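Local coordinates for protein aminoglycoside 3'-phosphotransferase AphA1-IAB (Acinetobacter baumannii, PDB 4GKH) that phosphorylates kanamycin and related aminoglycosides at the 3'-hydroxyl, using a nucleoside triphosphate as donor, and so confers resistance to these antibiotics, at residues A[60-63]-A[64-68]; A[119-122]-A[123-127]; A[130-133]-A[134-137]; A[260-263]-A[264-268]. One frame throughout, in Å; residues are numbered along the deposited sequence.

Interaction 1 of 4, residues A[60-63]-A[64-68]; sequences GSVA and NDVTD
The carbonyl oxygen of A63 takes two hydrogen bonds from T67, at 3.0 Å from T67 N and 2.9 Å from T67 OG1. The two donors approach from opposite faces of the carbonyl plane. The hydroxyl can do this because T67 OG1 lies beside its own backbone nitrogen (chi1 -56°), turned back toward the preceding turn. R90 NH1 also hydrogen-bonds T67 OG1, while R90 NH2 holds N64 OD1, so one guanidinium group joins two side chains a turn apart and fixes which way the N64 amide faces. The other end of that amide, N64 ND2, donates to water 1 at 2.8 Å; the same water makes a weak bond to S61 O.

These residues lie in the N-terminal part of helix 61-76, which follows the third strand of the five-stranded antiparallel sheet, the place of helix C in the eukaryotic protein kinase-like fold. The backbone bonding changes span here: N64 N reaches S61 O, three residues back, with a bent N-H...O angle of 136°, whereas V66 N reaches V62 O, four back, at 165°. G60 has a positive phi. D65 CB lies 3.5 Å from V62 O, and the D65 side chain touches S37.

Apolar contact is lighter. V62 CG1 and V66 CG2 stand 4.3 Å apart, and V66 CG2 also lies 3.4 Å from V62 O. Beyond the turn, A63, V66 and T67 all touch A95 of strand 94-100, seating this flank of the helix on the sheet.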
ATOM      1  N   GLY A  60      14.405  15.573  -0.275  1.00 31.52           N
ATOM      2  CA  GLY A  60      15.116  15.094  -1.454  1.00 36.94           C
ATOM      3  C   GLY A  60      14.258  14.193  -2.339  1.00 40.75           C
ATOM      4  O   GLY A  60      13.149  14.568  -2.714  1.00 37.37           O
ATOM      5  N   SER A  61      14.765  13.008  -2.685  1.00 34.54           N
ATOM      6  CA  SER A  61      14.022  12.077  -3.537  1.00 34.41           C
ATOM      7  C   SER A  61      12.667  11.746  -2.907  1.00 34.05           C
ATOM      8  O   SER A  61      11.664  11.616  -3.598  1.00 33.87           O
ATOM      9  CB  SER A  61      14.812  10.778  -3.734  1.00 32.18           C
ATOM     10  OG  SER A  61      15.994  11.000  -4.470  1.00 37.14           O
ATOM     11  N   VAL A  62      12.643  11.638  -1.584  1.00 30.13           N
ATOM     12  CA  VAL A  62      11.433  11.254  -0.864  1.00 33.72           C
ATOM     13  C   VAL A  62      10.337  12.326  -0.949  1.00 38.03           C
ATOM     14  O   VAL A  62       9.148  12.034  -0.806  1.00 33.11           O
ATOM     15  CB  VAL A  62      11.763  10.875   0.597  1.00 30.42           C
ATOM     16  CG1 VAL A  62      10.505  10.482   1.362  1.00 34.02           C
ATOM     17  CG2 VAL A  62      12.751   9.728   0.612  1.00 33.13           C
ATOM     18  N   ALA A  63      10.732  13.562  -1.231  1.00 32.47           N
ATOM     19  CA  ALA A  63       9.742  14.601  -1.491  1.00 36.27           C
ATOM     20  C   ALA A  63       8.820  14.192  -2.626  1.00 27.08           C
ATOM     21  O   ALA A  63       7.620  14.454  -2.581  1.00 31.15           O
ATOM     22  CB  ALA A  63      10.416  15.936  -1.814  1.00 33.61           C
ATOM     23  N   ASN A  64       9.377  13.555  -3.653  1.00 28.39           N
ATOM     24  CA  ASN A  64       8.555  13.103  -4.778  1.00 30.57           C
ATOM     25  C   ASN A  64       7.551  12.026  -4.364  1.00 35.75           C
ATOM     26  O   ASN A  64       6.387  12.043  -4.786  1.00 32.33           O
ATOM     27  CB  ASN A  64       9.444  12.603  -5.910  1.00 31.40           C
ATOM     28  CG  ASN A  64      10.316  13.702  -6.465  1.00 49.25           C
ATOM     29  OD1 ASN A  64       9.872  14.839  -6.586  1.00 35.81           O
ATOM     30  ND2 ASN A  64      11.567  13.384  -6.764  1.00 50.42           N
ATOM     31  N   ASP A  65       7.999  11.102  -3.522  1.00 33.54           N
ATOM     32  CA  ASP A  65       7.116  10.041  -3.036  1.00 28.28           C
ATOM     33  C   ASP A  65       5.934  10.601  -2.263  1.00 33.03           C
ATOM     34  O   ASP A  65       4.797  10.157  -2.438  1.00 31.13           O
ATOM     35  CB  ASP A  65       7.900   9.061  -2.160  1.00 36.26           C
ATOM     36  CG  ASP A  65       8.957   8.292  -2.945  1.00 46.43           C
ATOM     37  OD1 ASP A  65       8.655   7.804  -4.054  1.00 57.80           O
ATOM     38  OD2 ASP A  65      10.097   8.186  -2.455  1.00 51.97           O
ATOM     39  N   VAL A  66       6.201  11.575  -1.401  1.00 26.81           N
ATOM     40  CA  VAL A  66       5.139  12.206  -0.630  1.00 23.59           C
ATOM     41  C   VAL A  66       4.170  12.999  -1.543  1.00 31.80           C
ATOM     42  O   VAL A  66       2.945  12.975  -1.361  1.00 30.78           O
ATOM     43  CB  VAL A  66       5.734  13.107   0.469  1.00 24.89           C
ATOM     44  CG1 VAL A  66       4.618  13.858   1.222  1.00 28.00           C
ATOM     45  CG2 VAL A  66       6.552  12.263   1.427  1.00 33.75           C
ATOM     46  N   THR A  67       4.723  13.676  -2.540  1.00 29.03           N
ATOM     47  CA  THR A  67       3.901  14.406  -3.516  1.00 32.86           C
ATOM     48  C   THR A  67       3.016  13.439  -4.294  1.00 30.85           C
ATOM     49  O   THR A  67       1.834  13.731  -4.552  1.00 31.45           O
ATOM     50  CB  THR A  67       4.770  15.212  -4.497  1.00 38.32           C
ATOM     51  OG1 THR A  67       5.616  16.101  -3.762  1.00 31.88           O
ATOM     52  CG2 THR A  67       3.892  16.026  -5.441  1.00 32.87           C
ATOM     53  N   ASP A  68       3.576  12.274  -4.635  1.00 31.42           N
ATOM     54  CA  ASP A  68       2.834  11.242  -5.353  1.00 28.81           C
ATOM     55  C   ASP A  68       1.644  10.794  -4.512  1.00 31.63           C
ATOM     56  O   ASP A  68       0.532  10.611  -5.031  1.00 28.37           O
ATOM     57  CB  ASP A  68       3.704  10.005  -5.622  1.00 34.01           C
ATOM     58  CG  ASP A  68       4.745  10.233  -6.696  1.00 71.32           C
ATOM     59  OD1 ASP A  68       4.635  11.233  -7.437  1.00 42.62           O
ATOM     60  OD2 ASP A  68       5.667   9.394  -6.803  1.00 43.67           O
TER
HETATM   61  O   HOH W   1      12.433  10.721  -6.875  1.00 47.93           O

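Interaction 2 of 4, residues A[119-122]-A[123-127]; sequences ENIV and DALAV
E119 O accepts the backbone N-H of D123 at 2.9 Å, with an N-H...O angle of 162°, and the carboxylate of D123 folds back over the same oxygen. Both residues belong to helix 118-133, a long helix of the larger, C-terminal lobe of the kinase-like fold. Regular i to i+4 bonding continues along it: A124 N bonds to N120 O, L125 N to I121 O, and A126 N to V122 O at 2.9 Å.

The D123 carboxylate is turned with its face to E119 O. E119 O stands 3.1 Å from D123 CG and 3.2 Å from D123 OD1, with D123 OD2 slightly farther, so it sits above the carbon rather than at the edge of the group. With chi1 at -70°, D123 CG lies close to the residue's own amide N, which brings the carboxylate back toward E119. Two acceptors so close would tend to repel, and R247 of helix 242-252 probably offsets this: its NE makes a salt bridge with D123 OD1, and its NH1 forms a long, weak ion pair with E119 OE1. The two acids themselves keep apart, E119 OE1 to D123 OD2 measuring 6.3 Å.

The face carrying I121, V122 and L125 is apolar. V122 packs on L244 of helix 242-252, whereas I121 lies against helix 107-113 and F207. I121 and L125 run side by side in the same direction, with I121 CG2 and L125 CD1 4.1 Å apart. L125 CG, anti to the carbonyl carbon (chi1 -75°), rests 3.3 Å from I121 O.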
ATOM      1  N   GLU A 119     -11.534 -15.524   9.239  1.00 38.82           N
ATOM      2  CA  GLU A 119     -12.406 -15.649   8.084  1.00 38.68           C
ATOM      3  C   GLU A 119     -13.191 -14.357   7.849  1.00 38.10           C
ATOM      4  O   GLU A 119     -13.269 -13.876   6.723  1.00 40.41           O
ATOM      5  CB  GLU A 119     -13.304 -16.876   8.196  1.00 39.56           C
ATOM      6  CG  GLU A 119     -12.476 -18.159   8.174  1.00 40.59           C
ATOM      7  CD  GLU A 119     -13.300 -19.391   8.446  1.00 64.53           C
ATOM      8  OE1 GLU A 119     -14.523 -19.246   8.651  1.00 52.88           O
ATOM      9  OE2 GLU A 119     -12.724 -20.503   8.458  1.00 67.13           O
ATOM     10  N   ASN A 120     -13.718 -13.763   8.913  1.00 35.05           N
ATOM     11  CA  ASN A 120     -14.469 -12.522   8.755  1.00 33.94           C
ATOM     12  C   ASN A 120     -13.587 -11.383   8.261  1.00 33.14           C
ATOM     13  O   ASN A 120     -14.028 -10.531   7.470  1.00 36.44           O
ATOM     14  CB  ASN A 120     -15.125 -12.112  10.073  1.00 44.67           C
ATOM     15  CG  ASN A 120     -16.282 -13.012  10.460  1.00 72.47           C
ATOM     16  OD1 ASN A 120     -16.885 -13.677   9.615  1.00 53.20           O
ATOM     17  ND2 ASN A 120     -16.606 -13.026  11.746  1.00 52.93           N
ATOM     18  N   ILE A 121     -12.346 -11.351   8.743  1.00 34.59           N
ATOM     19  CA  ILE A 121     -11.421 -10.285   8.368  1.00 32.72           C
ATOM     20  C   ILE A 121     -11.057 -10.378   6.887  1.00 33.67           C
ATOM     21  O   ILE A 121     -11.071  -9.382   6.161  1.00 32.40           O
ATOM     22  CB  ILE A 121     -10.151 -10.303   9.262  1.00 33.30           C
ATOM     23  CG1 ILE A 121     -10.496  -9.750  10.651  1.00 39.03           C
ATOM     24  CG2 ILE A 121      -9.037  -9.489   8.637  1.00 29.68           C
ATOM     25  CD1 ILE A 121      -9.427 -10.001  11.718  1.00 36.96           C
ATOM     26  N   VAL A 122     -10.775 -11.588   6.426  1.00 33.31           N
ATOM     27  CA  VAL A 122     -10.450 -11.789   5.020  1.00 34.91           C
ATOM     28  C   VAL A 122     -11.666 -11.514   4.118  1.00 39.48           C
ATOM     29  O   VAL A 122     -11.530 -10.900   3.054  1.00 33.71           O
ATOM     30  CB  VAL A 122      -9.869 -13.203   4.780  1.00 34.86           C
ATOM     31  CG1 VAL A 122      -9.901 -13.566   3.301  1.00 34.49           C
ATOM     32  CG2 VAL A 122      -8.446 -13.288   5.353  1.00 32.29           C
ATOM     33  N   ASP A 123     -12.848 -11.939   4.556  1.00 37.64           N
ATOM     34  CA  ASP A 123     -14.076 -11.656   3.807  1.00 32.25           C
ATOM     35  C   ASP A 123     -14.243 -10.153   3.605  1.00 36.06           C
ATOM     36  O   ASP A 123     -14.599  -9.705   2.521  1.00 34.66           O
ATOM     37  CB  ASP A 123     -15.314 -12.188   4.533  1.00 37.64           C
ATOM     38  CG  ASP A 123     -15.390 -13.700   4.537  1.00 43.16           C
ATOM     39  OD1 ASP A 123     -14.546 -14.349   3.880  1.00 50.13           O
ATOM     40  OD2 ASP A 123     -16.301 -14.238   5.197  1.00 46.52           O
ATOM     41  N   ALA A 124     -14.002  -9.381   4.661  1.00 34.07           N
ATOM     42  CA  ALA A 124     -14.104  -7.928   4.563  1.00 40.32           C
ATOM     43  C   ALA A 124     -13.050  -7.369   3.619  1.00 40.81           C
ATOM     44  O   ALA A 124     -13.321  -6.442   2.864  1.00 33.33           O
ATOM     45  CB  ALA A 124     -13.988  -7.272   5.931  1.00 36.33           C
ATOM     46  N   LEU A 125     -11.847  -7.932   3.667  1.00 32.75           N
ATOM     47  CA  LEU A 125     -10.758  -7.462   2.799  1.00 30.95           C
ATOM     48  C   LEU A 125     -11.083  -7.705   1.327  1.00 34.90           C
ATOM     49  O   LEU A 125     -10.820  -6.848   0.480  1.00 32.59           O
ATOM     50  CB  LEU A 125      -9.451  -8.157   3.162  1.00 27.39           C
ATOM     51  CG  LEU A 125      -8.726  -7.718   4.447  1.00 31.45           C
ATOM     52  CD1 LEU A 125      -7.627  -8.730   4.829  1.00 31.49           C
ATOM     53  CD2 LEU A 125      -8.142  -6.296   4.330  1.00 30.34           C
ATOM     54  N   ALA A 126     -11.657  -8.872   1.026  1.00 31.44           N
ATOM     55  CA  ALA A 126     -12.043  -9.200  -0.354  1.00 35.15           C
ATOM     56  C   ALA A 126     -13.106  -8.238  -0.871  1.00 34.56           C
ATOM     57  O   ALA A 126     -13.020  -7.750  -2.009  1.00 34.23           O
ATOM     58  CB  ALA A 126     -12.544 -10.657  -0.457  1.00 38.86           C
ATOM     59  N   VAL A 127     -14.095  -7.950  -0.029  1.00 32.59           N
ATOM     60  CA  VAL A 127     -15.180  -7.046  -0.422  1.00 36.44           C
ATOM     61  C   VAL A 127     -14.627  -5.664  -0.757  1.00 37.71           C
ATOM     62  O   VAL A 127     -15.016  -5.028  -1.752  1.00 30.77           O
ATOM     63  CB  VAL A 127     -16.239  -6.898   0.703  1.00 41.53           C
ATOM     64  CG1 VAL A 127     -17.188  -5.738   0.393  1.00 45.96           C
ATOM     65  CG2 VAL A 127     -17.014  -8.203   0.905  1.00 41.83           C
TER

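Interaction 3 of 4, residues A[130-133]-A[134-137]; sequences RRLH and SIPV
S134 N donates to R131 O at 3.0 Å and I135 N to L132 O at 3.3 Å, both bonds spanning three residues. Each N-H comes in above the acceptor's carbonyl plane, by 66° at R131 O. In the conformer given, S134 OG also lies 2.6 Å from R131 O; S134 was deposited in two conformers, so this second bond is less certain. Water 2 bridges carbonyls farther on, donating to I135 O at 2.6 Å and weakly to H133 O.

The apolar part is a slanting contact between L132 CD1 and I135 CD1, 3.9 Å apart. The leucine reaches it with CG anti to the backbone nitrogen (chi1 -177°). Both side chains touch L76 of helix 61-76, so the terminal region of helix 118-133 meets a helix of the N-terminal lobe.

Partners outside the two segments hold H133 at both imidazole nitrogens: Y252 OH at ND1 and D229 OD2 at NE2. The carboxylate at NE2 would favour a proton there. Three-residue bonds, followed by a single water joining the carbonyls of H133 and I135, imply that the backbone leaves regular helical hydrogen bonding here.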
ATOM      1  N   ARG A 130     -12.657  -5.815  -3.969  1.00 32.16           N
ATOM      2  CA  ARG A 130     -13.606  -5.864  -5.073  1.00 32.77           C
ATOM      3  C   ARG A 130     -14.139  -4.467  -5.404  1.00 37.98           C
ATOM      4  O   ARG A 130     -14.269  -4.114  -6.577  1.00 39.20           O
ATOM      5  CB  ARG A 130     -14.778  -6.828  -4.772  1.00 37.24           C
ATOM      6  CG  ARG A 130     -14.449  -8.304  -5.002  1.00 39.45           C
ATOM      7  CD  ARG A 130     -15.497  -9.221  -4.388  1.00 51.40           C
ATOM      8  NE  ARG A 130     -16.815  -9.014  -4.974  1.00 72.16           N
ATOM      9  CZ  ARG A 130     -17.249  -9.626  -6.072  1.00 93.84           C
ATOM     10  NH1 ARG A 130     -16.467 -10.489  -6.713  1.00 49.60           N
ATOM     11  NH2 ARG A 130     -18.469  -9.373  -6.532  1.00 75.64           N
ATOM     12  N   ARG A 131     -14.441  -3.679  -4.372  1.00 37.94           N
ATOM     13  CA  ARG A 131     -14.898  -2.297  -4.573  1.00 39.95           C
ATOM     14  C   ARG A 131     -13.853  -1.496  -5.329  1.00 34.28           C
ATOM     15  O   ARG A 131     -14.159  -0.856  -6.347  1.00 30.69           O
ATOM     16  CB  ARG A 131     -15.175  -1.589  -3.244  1.00 34.72           C
ATOM     17  CG  ARG A 131     -16.478  -1.950  -2.573  1.00 61.70           C
ATOM     18  CD  ARG A 131     -16.539  -1.358  -1.168  1.00 72.46           C
ATOM     19  NE  ARG A 131     -16.505   0.105  -1.171  1.00 53.30           N
ATOM     20  CZ  ARG A 131     -16.350   0.848  -0.076  1.00 65.14           C
ATOM     21  NH1 ARG A 131     -16.337   2.172  -0.165  1.00 48.24           N
ATOM     22  NH2 ARG A 131     -16.207   0.267   1.111  1.00 67.79           N
ATOM     23  N   LEU A 132     -12.626  -1.517  -4.824  1.00 30.64           N
ATOM     24  CA  LEU A 132     -11.528  -0.784  -5.467  1.00 28.03           C
ATOM     25  C   LEU A 132     -11.357  -1.179  -6.925  1.00 36.10           C
ATOM     26  O   LEU A 132     -11.230  -0.322  -7.815  1.00 31.29           O
ATOM     27  CB  LEU A 132     -10.212  -1.039  -4.718  1.00 28.07           C
ATOM     28  CG  LEU A 132      -9.009  -0.259  -5.267  1.00 32.32           C
ATOM     29  CD1 LEU A 132      -9.199   1.229  -5.027  1.00 35.86           C
ATOM     30  CD2 LEU A 132      -7.716  -0.761  -4.620  1.00 25.56           C
ATOM     31  N   HIS A 133     -11.361  -2.483  -7.171  1.00 28.07           N
ATOM     32  CA  HIS A 133     -11.192  -2.992  -8.516  1.00 31.33           C
ATOM     33  C   HIS A 133     -12.402  -2.815  -9.418  1.00 33.51           C
ATOM     34  O   HIS A 133     -12.327  -3.114 -10.607  1.00 35.06           O
ATOM     35  CB  HIS A 133     -10.721  -4.455  -8.473  1.00 26.64           C
ATOM     36  CG  HIS A 133      -9.329  -4.603  -7.948  1.00 30.53           C
ATOM     37  ND1 HIS A 133      -8.679  -5.815  -7.883  1.00 33.23           N
ATOM     38  CD2 HIS A 133      -8.459  -3.680  -7.471  1.00 34.65           C
ATOM     39  CE1 HIS A 133      -7.465  -5.633  -7.389  1.00 28.76           C
ATOM     40  NE2 HIS A 133      -7.306  -4.345  -7.131  1.00 28.86           N
ATOM     41  N   SER A 134     -13.512  -2.312  -8.875  1.00 33.97           N
ATOM     42  CA  SER A 134     -14.696  -2.067  -9.691  0.52 33.92           C
ATOM     43  C   SER A 134     -14.748  -0.629 -10.207  1.00 37.91           C
ATOM     44  O   SER A 134     -15.629  -0.281 -10.993  1.00 34.09           O
ATOM     45  CB  SER A 134     -15.976  -2.360  -8.903  0.52 37.78           C
ATOM     46  OG  SER A 134     -16.181  -1.372  -7.912  0.52 37.62           O
ATOM     47  N   ILE A 135     -13.813   0.213  -9.765  1.00 32.40           N
ATOM     48  CA  ILE A 135     -13.803   1.597 -10.266  1.00 32.27           C
ATOM     49  C   ILE A 135     -13.478   1.559 -11.758  1.00 38.98           C
ATOM     50  O   ILE A 135     -12.460   0.975 -12.143  1.00 32.19           O
ATOM     51  CB  ILE A 135     -12.744   2.457  -9.552  1.00 34.94           C
ATOM     52  CG1 ILE A 135     -13.029   2.547  -8.051  1.00 33.23           C
ATOM     53  CG2 ILE A 135     -12.687   3.851 -10.189  1.00 34.91           C
ATOM     54  CD1 ILE A 135     -11.853   3.095  -7.250  1.00 28.37           C
ATOM     55  N   PRO A 136     -14.335   2.151 -12.611  1.00 37.78           N
ATOM     56  CA  PRO A 136     -13.995   2.108 -14.042  1.00 34.59           C
ATOM     57  C   PRO A 136     -12.636   2.754 -14.308  1.00 32.73           C
ATOM     58  O   PRO A 136     -12.400   3.844 -13.794  1.00 34.60           O
ATOM     59  CB  PRO A 136     -15.134   2.896 -14.693  1.00 37.41           C
ATOM     60  CG  PRO A 136     -16.309   2.639 -13.750  1.00 40.33           C
ATOM     61  CD  PRO A 136     -15.692   2.694 -12.382  1.00 34.44           C
ATOM     62  N   VAL A 137     -11.751   2.082 -15.049  1.00 36.55           N
ATOM     63  CA  VAL A 137     -10.391   2.597 -15.211  1.00 33.40           C
ATOM     64  C   VAL A 137     -10.379   3.917 -15.992  1.00 29.01           C
ATOM     65  O   VAL A 137      -9.396   4.642 -15.953  1.00 36.13           O
ATOM     66  CB  VAL A 137      -9.391   1.604 -15.880  1.00 35.74           C
ATOM     67  CG1 VAL A 137      -9.163   0.358 -14.993  1.00 36.25           C
ATOM     68  CG2 VAL A 137      -9.820   1.241 -17.285  1.00 37.39           C
TER
HETATM   69  O   HOH W   2     -10.808  -0.891 -11.502  1.00 47.82           O

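Interaction 4 of 4, residues A[260-263]-A[264-268]; sequences NKLQ and FHLML
The imidazole of H265 meets K261 O at its edge and near its plane, while F264 CD2 lies 3.7 Å above the H265 ring plane, over its centre. H265 ND1 in turn lies in the plane of the F264 ring, so the phenyl edge is directed at the imidazole face. F264 is also edge-to-face with F189. All this belongs to helix 259-269, the last helix of the kinase-like C-terminal lobe.

K261 O accepts twice from H265: from ND1 at 2.8 Å and from the backbone N at 3.1 Å, the two arriving from opposite faces of the carbonyl plane. A chi1 of -72° swings the H265 ring back over the preceding turn, and the ND1-H bond is fairly straight at 162°. This fixes the ring's rotation and puts a proton on ND1. The lysine's far end is engaged elsewhere, K261 NZ making a salt bridge with D225.

The apolar contact is between L262 CG and L266 CD1, 4.1 Å apart, their side chains crossing at a slant. A separate van der Waals contact comes from M267, a selenomethionine, which folds back so that M267 SE lies 4.0 Å from Q263 CG.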
ATOM      1  N   ASN A 260       1.284 -17.831 -12.336  1.00 36.97           N
ATOM      2  CA  ASN A 260       2.291 -17.026 -13.020  1.00 46.04           C
ATOM      3  C   ASN A 260       2.172 -15.544 -12.684  1.00 56.50           C
ATOM      4  O   ASN A 260       3.177 -14.873 -12.430  1.00 36.71           O
ATOM      5  CB  ASN A 260       2.221 -17.231 -14.531  1.00 53.86           C
ATOM      6  CG  ASN A 260       3.288 -16.452 -15.273  1.00 43.93           C
ATOM      7  OD1 ASN A 260       4.467 -16.812 -15.244  1.00 52.79           O
ATOM      8  ND2 ASN A 260       2.882 -15.379 -15.948  1.00 50.38           N
ATOM      9  N   LYS A 261       0.948 -15.025 -12.678  1.00 37.20           N
ATOM     10  CA  LYS A 261       0.754 -13.620 -12.355  1.00 35.29           C
ATOM     11  C   LYS A 261       0.986 -13.379 -10.875  1.00 38.11           C
ATOM     12  O   LYS A 261       1.501 -12.337 -10.478  1.00 33.13           O
ATOM     13  CB  LYS A 261      -0.643 -13.127 -12.770  1.00 34.72           C
ATOM     14  CG  LYS A 261      -0.827 -13.019 -14.277  1.00 39.29           C
ATOM     15  CD  LYS A 261      -1.802 -11.895 -14.648  1.00 41.83           C
ATOM     16  CE  LYS A 261      -3.233 -12.245 -14.396  1.00 60.22           C
ATOM     17  NZ  LYS A 261      -4.110 -11.273 -15.101  1.00 54.87           N
ATOM     18  N   LEU A 262       0.625 -14.359 -10.056  1.00 36.92           N
ATOM     19  CA  LEU A 262       0.876 -14.245  -8.627  1.00 27.70           C
ATOM     20  C   LEU A 262       2.393 -14.124  -8.379  1.00 33.31           C
ATOM     21  O   LEU A 262       2.867 -13.200  -7.700  1.00 33.94           O
ATOM     22  CB  LEU A 262       0.319 -15.485  -7.913  1.00 34.36           C
ATOM     23  CG  LEU A 262       0.393 -15.556  -6.387  1.00 43.41           C
ATOM     24  CD1 LEU A 262      -0.214 -14.329  -5.772  1.00 35.20           C
ATOM     25  CD2 LEU A 262      -0.321 -16.814  -5.878  1.00 51.61           C
ATOM     26  N   GLN A 263       3.141 -15.049  -8.958  1.00 36.38           N
ATOM     27  CA  GLN A 263       4.583 -15.110  -8.748  1.00 30.40           C
ATOM     28  C   GLN A 263       5.247 -13.854  -9.293  1.00 33.76           C
ATOM     29  O   GLN A 263       6.115 -13.259  -8.637  1.00 36.82           O
ATOM     30  CB  GLN A 263       5.154 -16.347  -9.438  1.00 39.72           C
ATOM     31  CG  GLN A 263       6.659 -16.457  -9.355  1.00 53.41           C
ATOM     32  CD  GLN A 263       7.133 -17.066  -8.052  1.00 83.35           C
ATOM     33  OE1 GLN A 263       6.491 -16.924  -7.008  1.00 61.67           O
ATOM     34  NE2 GLN A 263       8.266 -17.762  -8.109  1.00 90.27           N
ATOM     35  N   PHE A 264       4.838 -13.436 -10.486  1.00 29.39           N
ATOM     36  CA  PHE A 264       5.383 -12.201 -11.027  1.00 29.71           C
ATOM     37  C   PHE A 264       5.251 -11.015 -10.069  1.00 38.32           C
ATOM     38  O   PHE A 264       6.219 -10.294  -9.829  1.00 30.32           O
ATOM     39  CB  PHE A 264       4.816 -11.834 -12.407  1.00 32.58           C
ATOM     40  CG  PHE A 264       5.281 -10.482 -12.879  1.00 29.13           C
ATOM     41  CD1 PHE A 264       6.520 -10.343 -13.487  1.00 35.03           C
ATOM     42  CD2 PHE A 264       4.509  -9.342 -12.642  1.00 33.36           C
ATOM     43  CE1 PHE A 264       6.969  -9.093 -13.907  1.00 30.37           C
ATOM     44  CE2 PHE A 264       4.963  -8.089 -13.043  1.00 38.45           C
ATOM     45  CZ  PHE A 264       6.195  -7.972 -13.677  1.00 34.47           C
ATOM     46  N   HIS A 265       4.064 -10.803  -9.518  1.00 32.36           N
ATOM     47  CA  HIS A 265       3.846  -9.635  -8.686  1.00 26.93           C
ATOM     48  C   HIS A 265       4.531  -9.715  -7.328  1.00 29.44           C
ATOM     49  O   HIS A 265       4.957  -8.692  -6.782  1.00 33.46           O
ATOM     50  CB  HIS A 265       2.346  -9.314  -8.558  1.00 32.95           C
ATOM     51  CG  HIS A 265       1.753  -8.761  -9.818  1.00 29.97           C
ATOM     52  ND1 HIS A 265       1.196  -9.564 -10.794  1.00 28.95           N
ATOM     53  CD2 HIS A 265       1.693  -7.494 -10.293  1.00 36.49           C
ATOM     54  CE1 HIS A 265       0.787  -8.809 -11.800  1.00 38.03           C
ATOM     55  NE2 HIS A 265       1.076  -7.549 -11.521  1.00 35.97           N
ATOM     56  N   LEU A 266       4.656 -10.929  -6.798  1.00 33.41           N
ATOM     57  CA  LEU A 266       5.434 -11.164  -5.580  1.00 28.12           C
ATOM     58  C   LEU A 266       6.899 -10.809  -5.827  1.00 32.53           C
ATOM     59  O   LEU A 266       7.553 -10.161  -5.010  1.00 33.53           O
ATOM     60  CB  LEU A 266       5.344 -12.632  -5.179  1.00 26.46           C
ATOM     61  CG  LEU A 266       3.978 -13.063  -4.646  1.00 41.90           C
ATOM     62  CD1 LEU A 266       3.927 -14.572  -4.463  1.00 41.87           C
ATOM     63  CD2 LEU A 266       3.722 -12.347  -3.343  1.00 45.19           C
HETATM   64  N   MSE A 267       7.416 -11.252  -6.960  1.00 29.81           N
HETATM   65  CA  MSE A 267       8.806 -10.970  -7.269  1.00 31.21           C
HETATM   66  C   MSE A 267       9.013  -9.469  -7.495  1.00 31.35           C
HETATM   67  O   MSE A 267      10.006  -8.892  -7.051  1.00 32.19           O
HETATM   68  CB  MSE A 267       9.267 -11.807  -8.461  1.00 30.69           C
HETATM   69  CG  MSE A 267       9.330 -13.307  -8.160  1.00 30.86           C
HETATM   70 SE   MSE A 267      10.007 -14.316  -9.645  0.64 37.74          SE
HETATM   71  CE  MSE A 267      11.890 -14.132  -9.255  1.00 36.75           C
ATOM     72  N   LEU A 268       8.055  -8.818  -8.138  1.00 30.75           N
ATOM     73  CA  LEU A 268       8.203  -7.380  -8.395  1.00 28.82           C
ATOM     74  C   LEU A 268       8.243  -6.593  -7.094  1.00 35.09           C
ATOM     75  O   LEU A 268       9.006  -5.633  -6.955  1.00 29.94           O
ATOM     76  CB  LEU A 268       7.081  -6.872  -9.303  1.00 26.90           C
ATOM     77  CG  LEU A 268       7.104  -5.402  -9.746  1.00 32.09           C
ATOM     78  CD1 LEU A 268       8.338  -5.108 -10.591  1.00 33.18           C
ATOM     79  CD2 LEU A 268       5.838  -5.096 -10.533  1.00 32.23           C
TER

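How the interactions relate
Interactions 2 and 3 lie on one helix, 118-133, with centres 17 Å apart; interaction 2 is in its earlier turns and interaction 3 where it passes into a loop. Interaction 3 also reaches helix 61-76, which carries interaction 1, because L132 and I135 touch L76; the centres of 1 and 3 are still 26 Å apart. Interactions 1 and 2 stand on opposite sides of the chain's centre, 32 Å between centres. Side chains from all four contacts lie about 10 to 12 Å from that of D199, the probable proton acceptor. L266 of interaction 4 comes within about 7 Å of bound kanamycin, and D65 of interaction 1 within about 9 Å.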